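Aromatic-amino-acid transaminase TyrB (Burkholderia cenocepacia K56-2Valvano, PDB 4WD2) probably catalyses the pyridoxal-phosphate-dependent transfer of amino groups between aromatic amino acids and 2-oxo acids, as a class I/II aminotransferase. Local coordinates at residues E199-E203 with A233-R237. Residues are numbered along the deposited sequence; the frame is centred on the assembly and turned at random.
Sequences EGQWE and AFAVR
The carboxylate of Glu203 has its two oxygens in different surroundings: OE1 lies at the edge of the Phe234 ring, 3.6 Å from Phe234 CZ, whereas OE2 forms a salt bridge with Arg242 and also lies close to the like-charged carboxylate of Glu238. A bend at chi2 turns the acid toward Phe234, and its plane stands 73° from that of the ring, so this is an approach to ring C-H groups and not a stack.

Phe234 is met from two more directions. Over one face, the extended side chain of Glu199 places CG 4.0 Å from the ring centroid in a CH-pi contact, offset toward the rim. The Glu199 carboxylate continues across the same ring, its plane only 13° from the ring plane, with OE2 3.9 Å from Phe234 CG. In the ring plane, Trp202 CB reaches Phe234 CE2 at 3.9 Å. With CG anti to the backbone N (chi1 172°), the Phe234 ring points across to helix 199-211.

At the next residue, Ala235, the CB methyl sits over a face of the Trp202 indole, 3.4 Å from the centroid of the six-membered ring and nearly on its normal; the closest atom pair, Trp202 CE2 to Ala235 CB, is 3.5 Å. The small methyl lets the backbones come near, with CA atoms of Trp202 and Ala235 6.5 Å apart.

The helices, 199-211 and 234-241, belong to successive beta-alpha-beta crossovers of the aminotransferase sheet, following parallel strands 182-186 and 215-220. No hydrogen bond joins the two segments, so their cohesion is essentially CH-pi and apolar. At the Phe234 face the attraction probably comes mainly from Glu199 CG, since a carboxylate stacked on a ring face should gain little or be mildly unfavourable, while the Glu203 edge contact may add a weak electrostatic attraction to the ring hydrogens.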
# COMPACT_ATOMS: atom_id res chain seq x y z
N GLU A 199 6.28 -23.37 -24.24
CA GLU A 199 4.82 -23.56 -24.24
C GLU A 199 4.40 -25.01 -24.18
O GLU A 199 3.29 -25.31 -23.75
CB GLU A 199 4.22 -22.89 -25.47
CG GLU A 199 4.37 -21.38 -25.42
CD GLU A 199 3.67 -20.67 -26.55
OE1 GLU A 199 3.16 -21.35 -27.47
OE2 GLU A 199 3.64 -19.42 -26.52
N GLY A 200 5.27 -25.92 -24.61
CA GLY A 200 5.02 -27.34 -24.47
C GLY A 200 5.16 -27.79 -23.03
O GLY A 200 4.32 -28.53 -22.52
N GLN A 201 6.22 -27.33 -22.36
CA GLN A 201 6.43 -27.62 -20.95
C GLN A 201 5.29 -27.02 -20.11
O GLN A 201 4.82 -27.64 -19.15
CB GLN A 201 7.79 -27.09 -20.49
CG GLN A 201 8.97 -27.74 -21.24
CD GLN A 201 10.31 -27.12 -20.89
OE1 GLN A 201 10.43 -25.91 -20.75
NE2 GLN A 201 11.33 -27.96 -20.73
N TRP A 202 4.84 -25.83 -20.50
CA TRP A 202 3.70 -25.21 -19.84
C TRP A 202 2.45 -26.08 -19.90
O TRP A 202 1.79 -26.28 -18.89
CB TRP A 202 3.40 -23.83 -20.43
CG TRP A 202 4.11 -22.71 -19.73
CD1 TRP A 202 5.01 -21.85 -20.27
CD2 TRP A 202 4.00 -22.36 -18.34
NE1 TRP A 202 5.46 -20.96 -19.32
CE2 TRP A 202 4.85 -21.26 -18.12
CE3 TRP A 202 3.25 -22.85 -17.27
CZ2 TRP A 202 4.99 -20.65 -16.87
CZ3 TRP A 202 3.39 -22.25 -16.02
CH2 TRP A 202 4.25 -21.16 -15.84
N GLU A 203 2.12 -26.59 -21.09
CA GLU A 203 0.94 -27.44 -21.22
C GLU A 203 1.04 -28.67 -20.32
O GLU A 203 0.05 -29.04 -19.67
CB GLU A 203 0.72 -27.88 -22.67
CG GLU A 203 -0.76 -28.00 -23.03
CD GLU A 203 -1.50 -26.68 -22.85
OE1 GLU A 203 -0.91 -25.62 -23.18
OE2 GLU A 203 -2.67 -26.69 -22.40
N ALA A 233 2.17 -13.69 -21.69
CA ALA A 233 1.04 -14.06 -20.84
C ALA A 233 0.45 -15.44 -21.15
O ALA A 233 -0.63 -15.78 -20.64
CB ALA A 233 -0.05 -13.01 -20.94
N PHE A 234 1.14 -16.24 -21.97
CA PHE A 234 0.60 -17.54 -22.42
C PHE A 234 0.18 -18.44 -21.26
O PHE A 234 -0.89 -19.04 -21.30
CB PHE A 234 1.60 -18.32 -23.29
CG PHE A 234 1.15 -19.74 -23.60
CD1 PHE A 234 0.28 -19.99 -24.64
CD2 PHE A 234 1.57 -20.81 -22.81
CE1 PHE A 234 -0.16 -21.29 -24.91
CE2 PHE A 234 1.14 -22.09 -23.07
CZ PHE A 234 0.27 -22.34 -24.12
N ALA A 235 1.02 -18.53 -20.23
CA ALA A 235 0.75 -19.41 -19.10
C ALA A 235 -0.55 -19.02 -18.40
O ALA A 235 -1.37 -19.87 -18.06
CB ALA A 235 1.90 -19.38 -18.11
N VAL A 236 -0.74 -17.72 -18.20
CA VAL A 236 -1.93 -17.19 -17.56
C VAL A 236 -3.17 -17.46 -18.42
O VAL A 236 -4.19 -17.93 -17.93
CB VAL A 236 -1.79 -15.67 -17.30
CG1 VAL A 236 -3.10 -15.08 -16.86
CG2 VAL A 236 -0.71 -15.42 -16.24
N ARG A 237 -3.06 -17.15 -19.71
CA ARG A 237 -4.19 -17.28 -20.62
C ARG A 237 -4.58 -18.74 -20.84
O ARG A 237 -5.76 -19.06 -20.93
CB ARG A 237 -3.88 -16.58 -21.95
CG ARG A 237 -3.62 -15.09 -21.79
CD ARG A 237 -3.41 -14.35 -23.13
NE ARG A 237 -3.07 -12.95 -22.88
CZ ARG A 237 -2.83 -12.04 -23.82
NH1 ARG A 237 -2.88 -12.36 -25.10
NH2 ARG A 237 -2.53 -10.80 -23.48